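Local coordinates for conserved membrane protein (PDB 6GZU), which combines deubiquitination and acetylation activities in a secreted chlamydial effector that induces Golgi fragmentation, this chain being its CE-clan enzyme part, at residues F49-A54 with Y103-H108; C204-S209 with Q236-T241; L208-D213 with P219-P224. All coordinates share one frame; numbering follows the deposited sequence.

Interaction 1. Residues F49-A54 with Y103-H108; sequences FSIERA and YPLWHH
I51 drives the end of its longer branch onto the base of the Y103 side chain. I51 CD1 lies 3.4 Å from Y103 CB and equally close to CG of the same residue. This is the tight part of the contact. The I51 branch reaches that far because CG1 stands anti to the backbone N (chi1 -180°). The second close pair is I51 with L105, whose side chains meet at about a right angle. L105 CD1 sits 3.9 Å from I51 CB and touches I51 CG2 as well. One leucine methyl therefore covers the fork of the isoleucine. The packing is looser further along the tyrosine. A54 CB stays 4.2 Å from Y103 CE2, and the approach to the ring is oblique. Y103 OH comes no closer than 3.8 Å to A54 O; its hydrogen-bond partner is D58, further along the same helix. The tyrosine thus lies along helix 51-58 and is held at its polar end. R53, on the other side of the helix, is exposed to solvent. The contact joins the start of helix 51-58 to strand 100-107 of the central mixed sheet. Helix 159-174 also packs on I51, through A165. P104 points away from this contact and meets I23 and L27 of helix 20-33. Strand 100-107 itself runs between strands 37-38 and 134-141.

Interaction 2. Residues C204-S209 with Q236-T241; sequences CGIWLS and QEFLET
F238 reaches from helix 228-241 to helix 204-217, with I206 at the edge of its ring. CG is anti to the backbone N (chi1 166°), and this carries the ring across the gap. At the root, F238 CB packs on L210 CD1. Further out, F238 CD2 meets I206 CG2 at 3.9 Å, near the ring plane. CE2 touches the same methyl and comes near I206 O. The tip, F238 CZ, is 4.1 Å from S209 C. On the other flank, F238 CE1 packs against D213 OD2. H26 adds an edge-to-face ring contact. The axes of segments 204-209 and 236-241 approach to 10.8 Å, at 75° to each other. Helix 204-217 opens with C204, whose side chain touches H134. A cysteine at the head of a helix, next to a histidine on a strand, is consistent with the catalytic centre of a Ulp1-like cysteine peptidase. I206 CG2 has a second neighbour, L239 CD2, at 4.0 Å. Both neighbours come from helix 228-241 and meet the same flank of the methyl. S209 turns its hydroxyl back to its own helix: S209 OG donates to G205 O (2.8 Å), and the same oxygen also accepts from S209 N. T241 OG1 likewise donates to F238 O, in the carbonyl plane.

Interaction 3. Residues L208-D213 with P219-P224; sequences LSLFLD and PDYVPP
F211 meets the edge of the Y221 ring. F211 CD1 lies in the plane of that ring, 3.9 Å from Y221 CD2. The backbone carbonyl of Y221 comes to the edge of the F211 ring, near its plane. Y221 O is 3.3 Å from F211 CE1. F150 stacks on the F211 ring. P223 approaches that ring obliquely, with P223 CD 4.0 Å from F211 CD1. F211 has CG anti to the backbone N (chi1 176°), which swings the ring out from the helix to the loop. Y221 has the same first torsion, and the two side chains run past each other in opposite directions. The Y221 hydroxyl ends near the neighbouring leucine, with Y221 OH 4.3 Å from L210 CD2. Residues 219-224 form part of the loop between helices 204-217 and 228-241, and here the loop folds back along the helix it has just left. F234 of helix 228-241 touches both L210 and Y221, and I193 and I197 pack on P223. The contact is mainly apolar. The Y221 carbonyl at the ring edge is a polar feature of it; there the partly positive ring hydrogens would probably favour an oxygen. Shape and burial, more than directed bonds, hold the loop to the helix here.

Interactions 2 and 3 form one continuous region. Their centres are 11 Å apart, and they share L208 and S209 of helix 204-217. That helix meets helix 228-241 in interaction 2 and the intervening loop in interaction 3. F238 touches residues of both. Interaction 1 does not touch them: its centre is 21 Å from that of interaction 2 and 19 Å from that of interaction 3, though the nearest atoms are about 5 Å away in each case. It lies toward the zinc site formed by H60, C78, H80 and C95. The Y103 side chain is about 10 Å from the zinc ion. L105 lies near, without touching, the probable catalytic centre that includes C204.

Interaction 1. Residues F49-A54 with Y103-H108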
# COMPACT_ATOMS: atom_id res chain seq x y z
N PHE A 49 7.69 -8.46 -6.07
CA PHE A 49 7.34 -9.51 -7.02
C PHE A 49 5.85 -9.76 -7.09
O PHE A 49 5.39 -10.28 -8.09
CB PHE A 49 8.07 -10.82 -6.68
CG PHE A 49 9.55 -10.74 -6.77
CD1 PHE A 49 10.17 -10.52 -7.97
CD2 PHE A 49 10.32 -10.88 -5.65
CE1 PHE A 49 11.54 -10.42 -8.06
CE2 PHE A 49 11.70 -10.82 -5.73
CZ PHE A 49 12.33 -10.60 -6.94
N SER A 50 5.10 -9.38 -6.05
CA SER A 50 3.68 -9.72 -6.00
C SER A 50 2.77 -8.52 -6.11
O SER A 50 1.55 -8.68 -6.33
CB SER A 50 3.35 -10.49 -4.73
OG SER A 50 3.45 -9.62 -3.63
N ILE A 51 3.31 -7.31 -6.04
CA ILE A 51 2.46 -6.11 -6.00
C ILE A 51 1.63 -5.92 -7.29
O ILE A 51 0.47 -5.58 -7.20
CB ILE A 51 3.30 -4.83 -5.63
CG1 ILE A 51 2.44 -3.57 -5.57
CG2 ILE A 51 4.43 -4.61 -6.63
CD1 ILE A 51 1.33 -3.58 -4.51
N GLU A 52 2.19 -6.19 -8.47
CA GLU A 52 1.41 -5.95 -9.68
C GLU A 52 0.18 -6.88 -9.71
O GLU A 52 -0.95 -6.45 -10.03
CB GLU A 52 2.25 -6.13 -10.94
CG GLU A 52 1.41 -6.04 -12.22
CD GLU A 52 2.24 -6.21 -13.44
OE1 GLU A 52 3.25 -6.97 -13.43
OE2 GLU A 52 1.91 -5.58 -14.46
N ARG A 53 0.40 -8.17 -9.42
CA ARG A 53 -0.71 -9.15 -9.41
C ARG A 53 -1.76 -8.73 -8.38
O ARG A 53 -2.98 -8.82 -8.64
CB ARG A 53 -0.19 -10.57 -9.16
CG ARG A 53 -1.22 -11.68 -9.08
CD ARG A 53 -1.89 -11.94 -10.40
NE ARG A 53 -0.93 -12.36 -11.43
CZ ARG A 53 -0.56 -13.62 -11.68
NH1 ARG A 53 -1.05 -14.64 -10.96
NH2 ARG A 53 0.31 -13.86 -12.67
N ALA A 54 -1.34 -8.24 -7.21
CA ALA A 54 -2.29 -7.81 -6.19
C ALA A 54 -3.16 -6.65 -6.65
O ALA A 54 -4.41 -6.64 -6.49
CB ALA A 54 -1.57 -7.47 -4.87
N TYR A 103 -0.93 -0.01 -0.72
CA TYR A 103 -0.39 -1.32 -0.42
C TYR A 103 0.90 -1.25 0.34
O TYR A 103 1.93 -0.80 -0.17
CB TYR A 103 -0.03 -2.03 -1.75
CG TYR A 103 -1.23 -2.33 -2.61
CD1 TYR A 103 -1.79 -1.35 -3.45
CD2 TYR A 103 -1.85 -3.58 -2.52
CE1 TYR A 103 -2.93 -1.65 -4.21
CE2 TYR A 103 -3.01 -3.88 -3.25
CZ TYR A 103 -3.55 -2.91 -4.07
OH TYR A 103 -4.68 -3.24 -4.79
N PRO A 104 0.89 -1.78 1.56
CA PRO A 104 2.17 -1.97 2.28
C PRO A 104 3.00 -2.99 1.52
O PRO A 104 2.48 -4.06 1.11
CB PRO A 104 1.73 -2.53 3.65
CG PRO A 104 0.28 -2.01 3.79
CD PRO A 104 -0.29 -2.08 2.40
N LEU A 105 4.28 -2.70 1.31
CA LEU A 105 5.14 -3.53 0.50
C LEU A 105 6.39 -3.85 1.33
O LEU A 105 7.09 -2.92 1.76
CB LEU A 105 5.47 -2.84 -0.84
CG LEU A 105 6.11 -3.69 -1.95
CD1 LEU A 105 5.98 -3.11 -3.33
CD2 LEU A 105 7.62 -3.71 -1.65
N TRP A 106 6.65 -5.14 1.52
CA TRP A 106 7.72 -5.69 2.36
C TRP A 106 8.90 -6.05 1.47
O TRP A 106 8.73 -6.60 0.39
CB TRP A 106 7.21 -6.96 3.02
CG TRP A 106 8.12 -7.51 4.04
CD1 TRP A 106 8.09 -7.26 5.38
CD2 TRP A 106 9.20 -8.46 3.83
NE1 TRP A 106 9.09 -7.97 6.03
CE2 TRP A 106 9.78 -8.71 5.10
CE3 TRP A 106 9.73 -9.11 2.71
CZ2 TRP A 106 10.85 -9.58 5.27
CZ3 TRP A 106 10.82 -9.97 2.88
CH2 TRP A 106 11.36 -10.20 4.14
N HIS A 107 10.12 -5.73 1.93
CA HIS A 107 11.33 -6.04 1.17
C HIS A 107 12.49 -6.46 2.04
O HIS A 107 12.66 -5.93 3.12
CB HIS A 107 11.78 -4.84 0.33
CG HIS A 107 12.86 -5.16 -0.64
ND1 HIS A 107 12.64 -5.98 -1.73
CD2 HIS A 107 14.16 -4.78 -0.70
CE1 HIS A 107 13.77 -6.10 -2.42
NE2 HIS A 107 14.71 -5.37 -1.82
N HIS A 108 13.32 -7.34 1.50
CA HIS A 108 14.61 -7.66 2.10
C HIS A 108 15.57 -7.82 0.94
O HIS A 108 15.27 -8.51 -0.04
CB HIS A 108 14.55 -8.96 2.89
CG HIS A 108 15.76 -9.16 3.74
ND1 HIS A 108 16.98 -9.56 3.22
CD2 HIS A 108 15.95 -9.00 5.07
CE1 HIS A 108 17.86 -9.65 4.20
NE2 HIS A 108 17.26 -9.31 5.34

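Interaction 2. Residues C204-S209 with Q236-T241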
# COMPACT_ATOMS: atom_id res chain seq x y z
N CYS A 204 10.18 2.49 9.59
CA CYS A 204 9.60 2.59 8.24
C CYS A 204 8.10 2.47 8.21
O CYS A 204 7.45 3.18 7.39
CB CYS A 204 10.22 1.51 7.34
SG CYS A 204 10.23 -0.12 8.13
N GLY A 205 7.53 1.56 9.01
CA GLY A 205 6.07 1.35 9.00
C GLY A 205 5.31 2.56 9.52
O GLY A 205 4.20 2.85 9.06
N ILE A 206 5.91 3.27 10.47
CA ILE A 206 5.28 4.47 11.02
C ILE A 206 5.37 5.58 9.97
O ILE A 206 4.37 6.26 9.69
CB ILE A 206 5.98 4.90 12.28
CG1 ILE A 206 5.95 3.75 13.30
CG2 ILE A 206 5.32 6.16 12.85
CD1 ILE A 206 6.81 3.99 14.54
N TRP A 207 6.53 5.72 9.34
CA TRP A 207 6.67 6.75 8.33
C TRP A 207 5.67 6.60 7.18
O TRP A 207 5.07 7.59 6.72
CB TRP A 207 8.08 6.71 7.73
CG TRP A 207 9.07 7.47 8.54
CD1 TRP A 207 10.15 6.97 9.24
CD2 TRP A 207 9.11 8.88 8.68
NE1 TRP A 207 10.81 7.99 9.84
CE2 TRP A 207 10.23 9.18 9.49
CE3 TRP A 207 8.31 9.93 8.20
CZ2 TRP A 207 10.56 10.48 9.86
CZ3 TRP A 207 8.64 11.22 8.57
CH2 TRP A 207 9.77 11.50 9.37
N LEU A 208 5.51 5.39 6.65
CA LEU A 208 4.64 5.23 5.48
C LEU A 208 3.19 5.44 5.91
O LEU A 208 2.37 5.94 5.11
CB LEU A 208 4.84 3.87 4.81
CG LEU A 208 4.37 2.61 5.57
CD1 LEU A 208 2.85 2.34 5.31
CD2 LEU A 208 5.22 1.40 5.18
N SER A 209 2.84 5.13 7.17
CA SER A 209 1.48 5.36 7.65
C SER A 209 1.19 6.85 7.78
O SER A 209 0.10 7.33 7.40
CB SER A 209 1.27 4.64 8.99
OG SER A 209 1.40 3.24 8.83
N GLN A 236 6.89 11.36 16.68
CA GLN A 236 6.27 11.22 18.00
C GLN A 236 4.94 11.95 18.06
O GLN A 236 3.99 11.46 18.66
CB GLN A 236 7.18 11.80 19.07
CG GLN A 236 6.67 11.57 20.45
CD GLN A 236 7.09 10.22 20.97
OE1 GLN A 236 6.63 9.18 20.49
NE2 GLN A 236 7.99 10.22 21.97
N GLU A 237 4.89 13.14 17.46
CA GLU A 237 3.66 13.93 17.42
C GLU A 237 2.55 13.14 16.70
O GLU A 237 1.40 13.16 17.12
CB GLU A 237 3.89 15.23 16.66
CG GLU A 237 2.72 16.20 16.69
CD GLU A 237 3.14 17.63 16.38
N PHE A 238 2.91 12.47 15.62
CA PHE A 238 1.96 11.63 14.90
C PHE A 238 1.49 10.47 15.75
O PHE A 238 0.28 10.23 15.86
CB PHE A 238 2.60 11.13 13.59
CG PHE A 238 1.86 10.00 12.94
CD1 PHE A 238 0.66 10.25 12.27
CD2 PHE A 238 2.37 8.71 12.99
CE1 PHE A 238 -0.03 9.22 11.63
CE2 PHE A 238 1.67 7.65 12.37
CZ PHE A 238 0.46 7.92 11.69
N LEU A 239 2.43 9.78 16.43
CA LEU A 239 2.04 8.69 17.30
C LEU A 239 1.09 9.14 18.40
O LEU A 239 0.17 8.40 18.78
CB LEU A 239 3.28 8.00 17.90
CG LEU A 239 4.10 7.22 16.87
CD1 LEU A 239 5.38 6.73 17.54
CD2 LEU A 239 3.30 6.06 16.28
N GLU A 240 1.28 10.36 18.89
CA GLU A 240 0.50 10.80 20.03
C GLU A 240 -0.94 11.13 19.65
O GLU A 240 -1.77 11.27 20.55
CB GLU A 240 1.19 11.94 20.80
CG GLU A 240 2.37 11.41 21.60
CD GLU A 240 3.26 12.48 22.21
OE1 GLU A 240 3.02 13.70 22.00
OE2 GLU A 240 4.21 12.10 22.92
N THR A 241 -1.25 11.19 18.35
CA THR A 241 -2.63 11.40 17.88
C THR A 241 -3.41 10.08 17.89
O THR A 241 -4.65 10.05 17.97
CB THR A 241 -2.71 12.00 16.45
OG1 THR A 241 -2.33 11.02 15.47
CG2 THR A 241 -1.82 13.22 16.29

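Interaction 3. Residues L208-D213 with P219-P224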
# COMPACT_ATOMS: atom_id res chain seq x y z
N LEU A 208 5.51 5.39 6.65
CA LEU A 208 4.64 5.23 5.48
C LEU A 208 3.19 5.44 5.91
O LEU A 208 2.37 5.94 5.11
CB LEU A 208 4.84 3.87 4.81
CG LEU A 208 4.37 2.61 5.57
CD1 LEU A 208 2.85 2.34 5.31
CD2 LEU A 208 5.22 1.40 5.18
N SER A 209 2.84 5.13 7.17
CA SER A 209 1.48 5.36 7.65
C SER A 209 1.19 6.85 7.78
O SER A 209 0.10 7.33 7.40
CB SER A 209 1.27 4.64 8.99
OG SER A 209 1.40 3.24 8.83
N LEU A 210 2.16 7.60 8.33
CA LEU A 210 2.05 9.06 8.38
C LEU A 210 1.93 9.63 6.97
O LEU A 210 1.11 10.53 6.70
CB LEU A 210 3.28 9.67 9.10
CG LEU A 210 3.47 11.17 9.33
CD1 LEU A 210 4.57 11.37 10.40
CD2 LEU A 210 3.89 11.91 8.05
N PHE A 211 2.75 9.14 6.04
CA PHE A 211 2.67 9.65 4.68
C PHE A 211 1.27 9.46 4.10
O PHE A 211 0.71 10.40 3.48
CB PHE A 211 3.73 9.02 3.77
CG PHE A 211 3.60 9.47 2.35
CD1 PHE A 211 3.98 10.77 1.99
CD2 PHE A 211 3.01 8.63 1.41
CE1 PHE A 211 3.81 11.25 0.69
CE2 PHE A 211 2.85 9.06 0.09
CZ PHE A 211 3.27 10.38 -0.27
N LEU A 212 0.73 8.26 4.22
CA LEU A 212 -0.58 8.02 3.61
C LEU A 212 -1.62 8.94 4.26
O LEU A 212 -2.50 9.47 3.59
CB LEU A 212 -1.01 6.56 3.77
CG LEU A 212 -2.36 6.25 3.11
CD1 LEU A 212 -2.29 6.46 1.59
CD2 LEU A 212 -2.70 4.82 3.41
N ASP A 213 -1.55 9.09 5.58
CA ASP A 213 -2.42 10.00 6.33
C ASP A 213 -2.45 11.39 5.68
O ASP A 213 -3.51 11.93 5.37
CB ASP A 213 -1.87 10.07 7.75
CG ASP A 213 -2.91 10.40 8.74
OD1 ASP A 213 -3.54 11.47 8.61
OD2 ASP A 213 -3.10 9.60 9.67
N PRO A 219 -2.82 15.17 -1.95
CA PRO A 219 -1.98 14.21 -2.69
C PRO A 219 -0.68 14.79 -3.20
O PRO A 219 0.17 14.02 -3.65
CB PRO A 219 -2.85 13.80 -3.87
CG PRO A 219 -3.83 14.93 -3.99
CD PRO A 219 -4.11 15.39 -2.60
N ASP A 220 -0.51 16.10 -3.12
CA ASP A 220 0.81 16.71 -3.40
C ASP A 220 1.74 16.77 -2.19
O ASP A 220 2.84 17.33 -2.28
CB ASP A 220 0.65 18.10 -4.00
CG ASP A 220 -0.02 18.05 -5.35
OD1 ASP A 220 0.45 17.28 -6.21
OD2 ASP A 220 -1.04 18.74 -5.51
N TYR A 221 1.33 16.17 -1.08
CA TYR A 221 2.15 16.18 0.13
C TYR A 221 3.48 15.43 -0.02
O TYR A 221 3.52 14.30 -0.51
CB TYR A 221 1.41 15.48 1.26
CG TYR A 221 2.22 15.49 2.54
CD1 TYR A 221 2.34 16.64 3.29
CD2 TYR A 221 2.88 14.35 2.97
CE1 TYR A 221 3.04 16.67 4.47
CE2 TYR A 221 3.63 14.36 4.16
CZ TYR A 221 3.71 15.55 4.90
OH TYR A 221 4.43 15.65 6.08
N VAL A 222 4.57 16.04 0.44
CA VAL A 222 5.85 15.33 0.56
C VAL A 222 6.40 15.71 1.91
O VAL A 222 6.35 16.89 2.27
CB VAL A 222 6.82 15.75 -0.56
CG1 VAL A 222 8.19 15.13 -0.40
CG2 VAL A 222 6.23 15.38 -1.92
N PRO A 223 6.89 14.72 2.68
CA PRO A 223 7.35 15.02 4.04
C PRO A 223 8.51 15.98 3.98
O PRO A 223 9.27 16.01 2.98
CB PRO A 223 7.88 13.68 4.56
CG PRO A 223 7.30 12.67 3.69
CD PRO A 223 7.01 13.30 2.37
N PRO A 224 8.67 16.74 5.03
CA PRO A 224 9.74 17.72 5.02
C PRO A 224 11.11 17.09 5.29
O PRO A 224 11.20 16.05 5.95
CB PRO A 224 9.34 18.67 6.14
CG PRO A 224 8.62 17.79 7.11
CD PRO A 224 7.82 16.87 6.22